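Local atomic coordinates of adenylation domain (PDB entry 5N9X), a protein that belongs to the AMP-binding (ANL) superfamily of adenylation domains and holds ATP and threonine together in one pocket. Residues A[97-102]-A[206-211]; A[70-75]-A[117-122]; A[345-350]-A[399-404]; A[311-316]-A[364-369]. All coordinates share one frame; numbering follows the deposited sequence.

How the contacts relate
Along the chain the eight segments fall into two interlaced groups. Contacts 2 and 1 alternate first (70-75, 97-102, 117-122, 206-211), followed by contacts 4 and 3 (311-316, 345-350, 364-369, 399-404). Contact 2 lies in a parallel sheet; about 13 Å away between centres, segment 97-102 of contact 1 continues from its edge strand 94-97, while 206-211 follows strand 202-205 of another sheet. The centres of contacts 3 and 4 are about 8 Å apart, and strand 362-367 of contact 4 runs between the two strands of contact 3. Contacts 1 and 4, about 22 Å apart at their centres, both touch the bound threonine, so loops from separate sheets converge on one pocket.

Contact 1: A[97-102]-A[206-211]; sequences PLDIRN and FHSMAF. With THR (threonine), chain C.
Pro97 packs tightly against the backbone of the turn at 208-211. Its CG lies 3.3 Å from Met209 O and 3.7 Å from Ala210 CA, so the compact, puckered proline ring rests on main-chain atoms. Ala210 answers with its single methyl: CB sits 3.9 Å from Pro97 O and comes close to Asp99 N, and so small a side chain suits loops drawn this near. Beside this apolar patch is the one direct polar link between the segments, in which Ser208 OG donates to Asp99 OD2 at 2.6 Å, on that oxygen's anti lone pair. Asp99 CG is anti to its backbone N (chi1 -172°), carrying the carboxylate across the gap. Residues 99-102 and 208-211 form type I beta turns, the first opened by an Asx turn and the second by an ST turn. In the latter Ser208 OG, anti to its own N, also accepts from Ala210 N at 3.0 Å; the hydroxyl is gripped from two directions, and a short side chain with an acceptor oxygen suits the first position of both turns. Toward solvent the contact loosens. The extended chain of exposed Arg101 brings NH2 only to 3.9 Å from Ser208 CB, and that nitrogen makes a weak hydrogen bond to Ile512 O. One face of the guanidinium has Asp99 CG beyond it, offset toward the rim; any attraction to the carboxylate is probably of charge alone. At the far end Phe211 turns away from 97-102 and presents its ring edge to the bound threonine, CE1 lying 3.3 Å from THR O.

Contact 2: A[70-75]-A[117-122]; sequences RVALRM and VALVGD
Strands 70-74 and 118-121 run parallel, their axes at 27°. Ala72 is bonded both ways, its N donating to Ala118 O and its O accepting from Val120 N at 2.7 Å. Val120 O in turn receives Arg74 N at 2.8 Å, nearly straight at 174° and almost along the C=O axis, which continues the parallel-sheet pattern; Val117 N to Arg70 O adds a bond at the start. Arg74 then crosses toward the end of the neighbouring strand. Its CB, CG and CD lie 4.0, 3.7 and 3.3 Å from Asp122 O; NE and CZ stand farther off than CD, and NH1 comes back to donate to Asp122 O at 3.0 Å from above the carbonyl plane. A long aliphatic stem with a polar tip suits this partly exposed end of the two strands. Gly121 lies across from Arg74, its CA against Arg74 O and Met75 CG; its backbone torsions, and the lack of space for a CB, suit glycine. On one face Val71, Leu73, Ala118 and Val120 form an apolar surface, with branched Val71 CG1 meeting Val120 CG2 at 3.7 Å. Met75, bent near its tip, brings CE to 3.5 Å from Val120 CG1. Ala72 and Leu119 meet on the other face. Strand 94-97 flanks 70-74, forming with helix 79-90 a beta-alpha-beta unit; strand 133-134 borders 118-121, and Met75 packs against helices 79-90 and 136-141.

Contact 3: A[345-350]-A[399-404]; sequences THRIVT and PRYYHS
Strands 345-349 and 400-404 run in broadly the same direction but diverge by 48°, and their axes approach no closer than 8.4 Å. That spacing is too wide for direct pairing, and the Tyr401 side chain spans the gap to Arg347 and to the backbone at His346. A long, flat tyrosine suits this bridging place. In both Tyr401 and Arg347 CG stands beside the backbone N, and the two chains cross at about a right angle. The aliphatic part of Arg347 meets the phenol end of the ring: CG is 3.8 Å from Tyr401 OH, and CD is 3.9 Å from Tyr401 CZ. A bend at chi3 (77°) then turns the guanidinium off, its plane 65° from that of the ring, toward a salt bridge with Asp355. Arginine fits here because its methylenes can pack while its charge is met by another partner. Pro399 CB lies over one face of the tyrosine ring, offset toward the rim, and the small, exposed Thr345 borders the hydroxyl end. Between the two strands runs 362-367, antiparallel to each: it bonds through Ala367 to Thr345, through Trp365 to Arg347 and through Leu366 to Tyr402, while the Trp365 ring stacks on His403.

Contact 4: A[311-316]-A[364-369]; sequences YGITET and LWLAGP. With ATP (adenosine-5'-triphosphate), chain D; THR (threonine), chain C.
Tyr311 is the pivot. Its CG is anti to the backbone N (chi1 166°), which places the ring between the adenine and strand 364-367. On one flank CD1 lies 3.7 Å from ATP C5, on the other CE2 meets Leu364 CD2 at 3.5 Å, tip to tip; Leu364 CG, also anti to its N, sends CD2 there. A tyrosine suits the site, for its ring packs against base and leucine while the buried OH is hydrogen-bonded to Asp406. Leu366 CG stands anti to its carbonyl carbon (chi1 -60°), and CD1 points into a mostly apolar cluster: it approaches the edge of the Tyr311 ring, lies 4.1 Å from Ile313 CD1, and is 4.0 Å from both OG1 and CG2 of Thr316, whose OG1 takes the crowded position between N and carbonyl carbon, with CG2 anti to the latter. Ile313 has an unusual chi1 of 27°, with CD1 facing Leu366 and CG2 3.3 Å from ATP C5', so one branch serves the core and another the nucleotide. At Gly312 a side chain would point into the bound threonine, so glycine fits. Thr314 N donates to ATP O1A at a very short 2.4 Å, its OG1 turned to the same phosphate. The run Tyr-Gly-Ile-Thr-Glu matches the Tyr-Gly-x-Thr-Glu signature of ANL enzymes, called core motif A5 in the adenylation domains of nonribosomal peptide synthetases, backed by the leucines of strand 362-367.

Contact 1: A[97-102]-A[206-211]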
# COMPACT_ATOMS: atom_id res chain seq x y z
N PRO A 97 1.40 13.53 -2.32
CA PRO A 97 2.78 13.19 -1.95
C PRO A 97 3.61 12.79 -3.15
O PRO A 97 3.13 12.14 -4.05
CB PRO A 97 2.61 11.99 -1.01
CG PRO A 97 1.31 11.37 -1.39
CD PRO A 97 0.43 12.49 -1.93
N LEU A 98 4.87 13.21 -3.15
CA LEU A 98 5.81 12.87 -4.20
C LEU A 98 6.95 12.18 -3.51
O LEU A 98 7.63 12.78 -2.67
CB LEU A 98 6.29 14.12 -4.94
CG LEU A 98 5.23 15.04 -5.53
CD1 LEU A 98 5.83 16.27 -6.20
CD2 LEU A 98 4.40 14.26 -6.51
N ASP A 99 7.17 10.91 -3.82
CA ASP A 99 8.27 10.24 -3.19
C ASP A 99 9.56 10.69 -3.86
O ASP A 99 9.63 10.74 -5.08
CB ASP A 99 8.14 8.72 -3.27
CG ASP A 99 9.18 8.02 -2.44
OD1 ASP A 99 10.34 8.03 -2.86
OD2 ASP A 99 8.85 7.48 -1.36
N ILE A 100 10.60 11.00 -3.09
CA ILE A 100 11.80 11.59 -3.68
C ILE A 100 12.65 10.61 -4.55
O ILE A 100 13.42 11.06 -5.40
CB ILE A 100 12.65 12.25 -2.57
CG1 ILE A 100 11.86 13.43 -1.98
CG2 ILE A 100 13.96 12.78 -3.11
CD1 ILE A 100 12.53 14.13 -0.81
N ARG A 101 12.49 9.29 -4.40
CA ARG A 101 13.13 8.38 -5.37
C ARG A 101 12.30 8.29 -6.65
O ARG A 101 12.69 7.60 -7.59
CB ARG A 101 13.39 6.96 -4.81
CG ARG A 101 12.55 6.58 -3.64
CD ARG A 101 13.08 5.45 -2.79
NE ARG A 101 12.08 5.14 -1.76
CZ ARG A 101 11.12 4.24 -1.89
NH1 ARG A 101 11.03 3.48 -2.98
NH2 ARG A 101 10.25 4.08 -0.90
N ASN A 102 11.16 8.97 -6.69
CA ASN A 102 10.44 9.07 -7.95
C ASN A 102 11.27 9.88 -8.95
O ASN A 102 11.77 10.96 -8.61
CB ASN A 102 9.08 9.75 -7.75
CG ASN A 102 7.97 8.77 -7.38
OD1 ASN A 102 8.14 7.55 -7.43
ND2 ASN A 102 6.82 9.33 -7.00
N PHE A 206 6.84 2.44 8.14
CA PHE A 206 7.72 1.71 7.26
C PHE A 206 7.59 2.16 5.78
O PHE A 206 8.54 2.05 5.01
CB PHE A 206 7.47 0.20 7.41
CG PHE A 206 8.41 -0.67 6.62
CD1 PHE A 206 8.15 -0.97 5.28
CD2 PHE A 206 9.58 -1.15 7.18
CE1 PHE A 206 9.01 -1.76 4.54
CE2 PHE A 206 10.46 -1.94 6.44
CZ PHE A 206 10.17 -2.24 5.13
N HIS A 207 6.43 2.68 5.41
CA HIS A 207 6.12 2.87 3.99
C HIS A 207 6.17 4.32 3.47
O HIS A 207 6.00 5.27 4.23
CB HIS A 207 4.74 2.26 3.66
CG HIS A 207 4.69 0.77 3.83
ND1 HIS A 207 4.31 0.16 5.01
CD2 HIS A 207 4.99 -0.23 2.97
CE1 HIS A 207 4.36 -1.15 4.85
NE2 HIS A 207 4.76 -1.41 3.62
N SER A 208 6.39 4.46 2.17
CA SER A 208 6.50 5.77 1.54
C SER A 208 5.25 6.60 1.75
O SER A 208 4.15 6.06 1.76
CB SER A 208 6.76 5.63 0.04
OG SER A 208 6.49 6.85 -0.61
N MET A 209 5.40 7.90 1.92
CA MET A 209 4.19 8.68 2.12
C MET A 209 3.34 8.74 0.83
O MET A 209 2.15 9.08 0.89
CB MET A 209 4.53 10.07 2.66
CG MET A 209 4.90 10.00 4.14
SD MET A 209 4.86 11.60 4.95
CE MET A 209 3.18 12.07 4.51
N ALA A 210 3.93 8.32 -0.29
CA ALA A 210 3.21 8.22 -1.57
C ALA A 210 2.62 6.82 -1.83
O ALA A 210 2.22 6.50 -2.95
CB ALA A 210 4.11 8.62 -2.72
N PHE A 211 2.60 5.99 -0.78
CA PHE A 211 1.93 4.68 -0.78
C PHE A 211 0.87 4.69 0.33
O PHE A 211 1.16 5.04 1.48
CB PHE A 211 2.97 3.57 -0.60
CG PHE A 211 2.39 2.19 -0.56
CD1 PHE A 211 1.32 1.84 -1.37
CD2 PHE A 211 2.99 1.21 0.24
CE1 PHE A 211 0.80 0.55 -1.34
CE2 PHE A 211 2.50 -0.07 0.26
CZ PHE A 211 1.39 -0.41 -0.53
N THR C . -3.63 -0.26 -0.33
CA THR C . -2.35 -0.97 -0.44
C THR C . -2.23 -1.41 -1.87
O THR C . -1.21 -1.89 -2.41
CB THR C . -2.27 -2.22 0.47
OG1 THR C . -3.46 -3.02 0.31
CG2 THR C . -2.11 -1.80 1.93
OXT THR C . -3.27 -1.25 -2.48

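Contact 2: A[70-75]-A[117-122]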
# COMPACT_ATOMS: atom_id res chain seq x y z
N ARG A 70 -5.12 21.69 -3.59
CA ARG A 70 -4.27 20.52 -3.62
C ARG A 70 -2.82 20.97 -3.50
O ARG A 70 -2.36 21.82 -4.26
CB ARG A 70 -4.53 19.74 -4.91
CG ARG A 70 -5.97 19.23 -4.98
CD ARG A 70 -6.11 18.12 -5.97
NE ARG A 70 -6.07 18.42 -7.40
CZ ARG A 70 -7.14 18.47 -8.18
NH1 ARG A 70 -8.35 18.18 -7.71
NH2 ARG A 70 -7.01 18.74 -9.48
N VAL A 71 -2.12 20.45 -2.50
CA VAL A 71 -0.75 20.89 -2.27
C VAL A 71 0.22 19.72 -2.30
O VAL A 71 0.05 18.73 -1.59
CB VAL A 71 -0.62 21.66 -0.94
CG1 VAL A 71 0.80 22.15 -0.79
CG2 VAL A 71 -1.57 22.85 -0.91
N ALA A 72 1.25 19.85 -3.14
CA ALA A 72 2.26 18.82 -3.25
C ALA A 72 3.11 18.78 -2.00
O ALA A 72 3.40 19.82 -1.41
CB ALA A 72 3.13 19.05 -4.45
N LEU A 73 3.52 17.58 -1.61
CA LEU A 73 4.43 17.42 -0.49
C LEU A 73 5.61 16.60 -0.95
O LEU A 73 5.45 15.47 -1.40
CB LEU A 73 3.74 16.76 0.71
CG LEU A 73 4.68 16.47 1.89
CD1 LEU A 73 5.15 17.79 2.52
CD2 LEU A 73 4.05 15.58 2.96
N ARG A 74 6.81 17.17 -0.86
CA ARG A 74 8.02 16.48 -1.29
C ARG A 74 9.14 16.59 -0.25
O ARG A 74 9.91 17.55 -0.26
CB ARG A 74 8.49 17.02 -2.65
CG ARG A 74 9.67 16.28 -3.19
CD ARG A 74 10.18 16.89 -4.48
NE ARG A 74 11.16 16.01 -5.12
CZ ARG A 74 12.43 15.90 -4.74
NH1 ARG A 74 12.90 16.60 -3.72
NH2 ARG A 74 13.24 15.08 -5.39
N MET A 75 9.21 15.60 0.64
CA MET A 75 10.12 15.61 1.79
C MET A 75 10.50 14.21 2.24
O MET A 75 9.69 13.30 2.19
CB MET A 75 9.49 16.30 3.00
CG MET A 75 9.19 17.76 2.89
SD MET A 75 9.18 18.48 4.55
CE MET A 75 7.89 19.70 4.35
N VAL A 117 -1.71 23.95 -6.25
CA VAL A 117 -1.56 25.39 -6.08
C VAL A 117 -0.24 25.77 -5.43
O VAL A 117 0.10 26.95 -5.39
CB VAL A 117 -2.69 25.97 -5.22
CG1 VAL A 117 -4.01 25.45 -5.69
CG2 VAL A 117 -2.49 25.59 -3.76
N ALA A 118 0.47 24.78 -4.89
CA ALA A 118 1.72 25.01 -4.17
C ALA A 118 2.46 23.71 -3.94
O ALA A 118 1.90 22.64 -4.13
CB ALA A 118 1.44 25.69 -2.85
N LEU A 119 3.72 23.80 -3.51
CA LEU A 119 4.47 22.62 -3.10
C LEU A 119 5.13 22.84 -1.72
O LEU A 119 5.64 23.92 -1.43
CB LEU A 119 5.52 22.26 -4.15
CG LEU A 119 6.26 20.93 -3.96
CD1 LEU A 119 6.54 20.28 -5.31
CD2 LEU A 119 7.56 21.10 -3.19
N VAL A 120 5.11 21.82 -0.87
CA VAL A 120 5.79 21.91 0.42
C VAL A 120 6.97 20.95 0.46
O VAL A 120 6.81 19.76 0.17
CB VAL A 120 4.85 21.62 1.60
CG1 VAL A 120 5.56 21.88 2.92
CG2 VAL A 120 3.63 22.50 1.53
N GLY A 121 8.13 21.47 0.85
CA GLY A 121 9.39 20.72 0.81
C GLY A 121 10.26 21.36 -0.26
O GLY A 121 9.84 22.37 -0.83
N ASP A 122 11.45 20.83 -0.55
CA ASP A 122 12.17 21.34 -1.71
C ASP A 122 12.00 20.43 -2.91
O ASP A 122 11.83 19.24 -2.79
CB ASP A 122 13.66 21.51 -1.43
CG ASP A 122 14.31 22.43 -2.43
OD1 ASP A 122 15.14 21.94 -3.24
OD2 ASP A 122 13.95 23.62 -2.43

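Contact 3: A[345-350]-A[399-404]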
# COMPACT_ATOMS: atom_id res chain seq x y z
N THR A 345 -20.42 -3.50 1.31
CA THR A 345 -21.14 -4.61 0.69
C THR A 345 -20.36 -4.98 -0.58
O THR A 345 -19.60 -4.17 -1.11
CB THR A 345 -22.61 -4.27 0.36
OG1 THR A 345 -22.66 -3.31 -0.70
CG2 THR A 345 -23.29 -3.70 1.56
N HIS A 346 -20.54 -6.21 -1.05
CA HIS A 346 -19.74 -6.71 -2.16
C HIS A 346 -20.49 -7.70 -3.04
O HIS A 346 -21.55 -8.19 -2.68
CB HIS A 346 -18.47 -7.37 -1.62
CG HIS A 346 -18.70 -8.71 -0.99
ND1 HIS A 346 -19.37 -8.86 0.22
CD2 HIS A 346 -18.36 -9.96 -1.38
CE1 HIS A 346 -19.42 -10.14 0.53
NE2 HIS A 346 -18.82 -10.83 -0.42
N ARG A 347 -19.89 -7.98 -4.20
CA ARG A 347 -20.39 -8.96 -5.16
C ARG A 347 -19.17 -9.74 -5.64
O ARG A 347 -18.05 -9.22 -5.65
CB ARG A 347 -21.10 -8.26 -6.34
CG ARG A 347 -22.54 -7.79 -6.09
CD ARG A 347 -23.23 -7.30 -7.38
NE ARG A 347 -23.67 -8.40 -8.26
CZ ARG A 347 -23.58 -8.41 -9.60
NH1 ARG A 347 -23.06 -7.39 -10.26
NH2 ARG A 347 -24.01 -9.47 -10.27
N ILE A 348 -19.37 -11.00 -6.02
CA ILE A 348 -18.36 -11.77 -6.71
C ILE A 348 -18.97 -12.07 -8.06
O ILE A 348 -19.95 -12.79 -8.13
CB ILE A 348 -18.00 -13.06 -5.95
CG1 ILE A 348 -17.75 -12.73 -4.48
CG2 ILE A 348 -16.80 -13.71 -6.57
CD1 ILE A 348 -17.52 -13.95 -3.57
N VAL A 349 -18.40 -11.51 -9.13
CA VAL A 349 -19.11 -11.38 -10.39
C VAL A 349 -18.48 -12.16 -11.56
O VAL A 349 -17.27 -12.10 -11.81
CB VAL A 349 -19.25 -9.89 -10.79
CG1 VAL A 349 -20.42 -9.69 -11.71
CG2 VAL A 349 -19.45 -9.04 -9.55
N THR A 350 -19.32 -12.90 -12.28
CA THR A 350 -18.88 -13.66 -13.44
C THR A 350 -18.69 -12.78 -14.67
O THR A 350 -19.17 -11.65 -14.73
CB THR A 350 -19.87 -14.78 -13.77
OG1 THR A 350 -21.04 -14.23 -14.40
CG2 THR A 350 -20.26 -15.53 -12.51
N PRO A 399 -26.26 0.13 -4.94
CA PRO A 399 -24.96 0.61 -4.45
C PRO A 399 -24.06 1.05 -5.60
O PRO A 399 -24.28 0.67 -6.75
CB PRO A 399 -24.37 -0.62 -3.74
CG PRO A 399 -25.44 -1.65 -3.73
CD PRO A 399 -26.35 -1.33 -4.87
N ARG A 400 -23.06 1.87 -5.26
CA ARG A 400 -22.02 2.26 -6.20
C ARG A 400 -20.85 1.29 -6.01
O ARG A 400 -20.24 1.26 -4.94
CB ARG A 400 -21.60 3.72 -5.94
CG ARG A 400 -20.68 4.32 -6.98
CD ARG A 400 -20.55 5.82 -6.82
NE ARG A 400 -19.31 6.29 -7.42
CZ ARG A 400 -18.15 6.41 -6.77
NH1 ARG A 400 -18.06 6.13 -5.48
NH2 ARG A 400 -17.08 6.84 -7.42
N TYR A 401 -20.55 0.48 -7.03
CA TYR A 401 -19.57 -0.59 -6.89
C TYR A 401 -18.24 -0.21 -7.54
O TYR A 401 -18.24 0.29 -8.65
CB TYR A 401 -20.10 -1.89 -7.53
CG TYR A 401 -21.13 -2.65 -6.71
CD1 TYR A 401 -20.75 -3.40 -5.59
CD2 TYR A 401 -22.47 -2.63 -7.08
CE1 TYR A 401 -21.70 -4.09 -4.83
CE2 TYR A 401 -23.43 -3.32 -6.33
CZ TYR A 401 -23.04 -4.04 -5.22
OH TYR A 401 -24.00 -4.72 -4.49
N TYR A 402 -17.12 -0.47 -6.86
CA TYR A 402 -15.82 -0.39 -7.52
C TYR A 402 -15.38 -1.79 -7.96
O TYR A 402 -15.37 -2.75 -7.18
CB TYR A 402 -14.73 0.22 -6.63
CG TYR A 402 -13.34 0.09 -7.26
CD1 TYR A 402 -12.98 0.89 -8.33
CD2 TYR A 402 -12.43 -0.84 -6.80
CE1 TYR A 402 -11.75 0.78 -8.93
CE2 TYR A 402 -11.17 -0.96 -7.39
CZ TYR A 402 -10.84 -0.14 -8.45
OH TYR A 402 -9.61 -0.22 -9.05
N HIS A 403 -15.01 -1.88 -9.22
CA HIS A 403 -14.59 -3.15 -9.77
C HIS A 403 -13.09 -3.29 -9.54
O HIS A 403 -12.30 -2.55 -10.10
CB HIS A 403 -14.95 -3.24 -11.26
CG HIS A 403 -16.39 -2.94 -11.56
ND1 HIS A 403 -16.89 -2.90 -12.85
CD2 HIS A 403 -17.43 -2.66 -10.75
CE1 HIS A 403 -18.18 -2.61 -12.81
NE2 HIS A 403 -18.53 -2.46 -11.56
N SER A 404 -12.71 -4.24 -8.69
CA SER A 404 -11.33 -4.36 -8.25
C SER A 404 -10.42 -4.90 -9.35
O SER A 404 -9.21 -4.65 -9.35
CB SER A 404 -11.25 -5.27 -7.01
OG SER A 404 -11.35 -6.63 -7.37

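Contact 4: A[311-316]-A[364-369]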
# COMPACT_ATOMS: atom_id res chain seq x y z
N TYR A 311 -6.70 -7.65 2.45
CA TYR A 311 -6.81 -7.30 1.04
C TYR A 311 -7.22 -5.85 0.99
O TYR A 311 -8.06 -5.41 1.80
CB TYR A 311 -7.83 -8.18 0.28
CG TYR A 311 -8.22 -7.64 -1.09
CD1 TYR A 311 -7.47 -7.97 -2.21
CD2 TYR A 311 -9.33 -6.84 -1.27
CE1 TYR A 311 -7.81 -7.49 -3.46
CE2 TYR A 311 -9.68 -6.36 -2.51
CZ TYR A 311 -8.91 -6.68 -3.59
OH TYR A 311 -9.25 -6.20 -4.82
N GLY A 312 -6.63 -5.11 0.06
CA GLY A 312 -6.93 -3.70 -0.07
C GLY A 312 -6.54 -3.17 -1.43
O GLY A 312 -5.71 -3.77 -2.13
N ILE A 313 -7.14 -2.05 -1.80
CA ILE A 313 -6.83 -1.30 -3.01
C ILE A 313 -6.93 0.17 -2.69
O ILE A 313 -7.70 0.55 -1.80
CB ILE A 313 -7.81 -1.61 -4.16
CG1 ILE A 313 -9.15 -2.03 -3.58
CG2 ILE A 313 -7.26 -2.65 -5.10
CD1 ILE A 313 -10.12 -2.49 -4.59
N THR A 314 -6.18 1.00 -3.42
CA THR A 314 -6.14 2.42 -3.13
C THR A 314 -7.52 3.06 -3.36
O THR A 314 -7.92 4.01 -2.67
CB THR A 314 -5.06 3.15 -3.97
OG1 THR A 314 -3.75 2.65 -3.62
CG2 THR A 314 -5.11 4.65 -3.75
N GLU A 315 -8.27 2.48 -4.31
CA GLU A 315 -9.58 3.00 -4.66
C GLU A 315 -10.64 2.82 -3.58
O GLU A 315 -11.70 3.44 -3.63
CB GLU A 315 -10.06 2.36 -5.98
CG GLU A 315 -9.28 2.81 -7.24
CD GLU A 315 -7.99 2.04 -7.51
OE1 GLU A 315 -7.50 1.29 -6.63
OE2 GLU A 315 -7.47 2.19 -8.62
N THR A 316 -10.38 1.99 -2.58
CA THR A 316 -11.35 1.81 -1.50
C THR A 316 -10.70 2.05 -0.14
O THR A 316 -11.13 1.49 0.89
CB THR A 316 -12.01 0.39 -1.57
OG1 THR A 316 -11.04 -0.63 -1.31
CG2 THR A 316 -12.64 0.16 -2.92
N LEU A 364 -14.24 -9.41 -7.80
CA LEU A 364 -14.76 -8.77 -6.61
C LEU A 364 -15.15 -7.32 -6.90
O LEU A 364 -14.36 -6.58 -7.50
CB LEU A 364 -13.76 -8.83 -5.46
CG LEU A 364 -14.06 -8.00 -4.22
CD1 LEU A 364 -15.02 -8.73 -3.30
CD2 LEU A 364 -12.77 -7.74 -3.49
N TRP A 365 -16.37 -6.98 -6.51
CA TRP A 365 -16.92 -5.62 -6.57
C TRP A 365 -17.12 -5.15 -5.13
O TRP A 365 -17.45 -5.98 -4.26
CB TRP A 365 -18.24 -5.58 -7.34
CG TRP A 365 -18.11 -5.75 -8.84
CD1 TRP A 365 -17.01 -6.22 -9.52
CD2 TRP A 365 -19.11 -5.48 -9.85
NE1 TRP A 365 -17.27 -6.25 -10.87
CE2 TRP A 365 -18.55 -5.80 -11.10
CE3 TRP A 365 -20.43 -4.99 -9.80
CZ2 TRP A 365 -19.26 -5.66 -12.30
CZ3 TRP A 365 -21.13 -4.85 -11.00
CH2 TRP A 365 -20.54 -5.18 -12.23
N LEU A 366 -16.92 -3.86 -4.87
CA LEU A 366 -17.03 -3.30 -3.51
C LEU A 366 -17.82 -1.98 -3.44
O LEU A 366 -17.57 -1.05 -4.21
CB LEU A 366 -15.64 -3.10 -2.89
CG LEU A 366 -14.67 -4.27 -2.69
CD1 LEU A 366 -13.28 -3.79 -2.30
CD2 LEU A 366 -15.19 -5.26 -1.64
N ALA A 367 -18.76 -1.90 -2.51
CA ALA A 367 -19.53 -0.68 -2.28
C ALA A 367 -19.44 -0.28 -0.81
O ALA A 367 -19.29 -1.15 0.06
CB ALA A 367 -20.96 -0.87 -2.67
N GLY A 368 -19.57 1.01 -0.53
CA GLY A 368 -19.56 1.49 0.84
C GLY A 368 -18.88 2.85 1.02
O GLY A 368 -18.38 3.43 0.06
N PRO A 369 -18.82 3.34 2.27
CA PRO A 369 -18.27 4.67 2.56
C PRO A 369 -16.75 4.81 2.41
O PRO A 369 -16.26 5.94 2.43
CB PRO A 369 -18.69 4.89 4.02
CG PRO A 369 -18.76 3.50 4.60
CD PRO A 369 -19.28 2.64 3.48
PG ATP D . -3.73 0.06 -9.55
O1G ATP D . -4.68 -1.03 -10.01
O2G ATP D . -3.18 0.91 -10.66
O3G ATP D . -4.27 0.95 -8.44
PB ATP D . -2.17 -1.44 -7.58
O1B ATP D . -2.99 -2.72 -7.78
O2B ATP D . -0.77 -1.52 -7.07
O3B ATP D . -2.35 -0.68 -9.01
PA ATP D . -3.00 -0.46 -5.12
O1A ATP D . -4.36 0.05 -4.71
O2A ATP D . -1.77 0.12 -4.44
O3A ATP D . -2.90 -0.31 -6.71
O5' ATP D . -2.89 -2.09 -5.09
C5' ATP D . -3.96 -2.98 -4.79
C4' ATP D . -3.75 -4.32 -5.50
O4' ATP D . -2.89 -5.17 -4.76
C3' ATP D . -5.03 -5.10 -5.79
O3' ATP D . -5.29 -4.96 -7.18
C2' ATP D . -4.71 -6.54 -5.46
O2' ATP D . -4.50 -7.23 -6.69
C1' ATP D . -3.41 -6.51 -4.70
N9 ATP D . -3.60 -6.88 -3.26
C8 ATP D . -3.70 -6.01 -2.23
N7 ATP D . -3.86 -6.63 -1.04
C5 ATP D . -3.84 -7.95 -1.29
C6 ATP D . -3.96 -9.17 -0.46
N6 ATP D . -4.12 -9.07 0.87
N1 ATP D . -3.91 -10.36 -1.08
C2 ATP D . -3.77 -10.43 -2.42
N3 ATP D . -3.65 -9.38 -3.26
C4 ATP D . -3.68 -8.12 -2.76
N THR C . -3.63 -0.26 -0.33
CA THR C . -2.35 -0.97 -0.44
C THR C . -2.23 -1.41 -1.87
O THR C . -1.21 -1.89 -2.41
CB THR C . -2.27 -2.22 0.47
OG1 THR C . -3.46 -3.02 0.31
CG2 THR C . -2.11 -1.80 1.93
OXT THR C . -3.27 -1.25 -2.48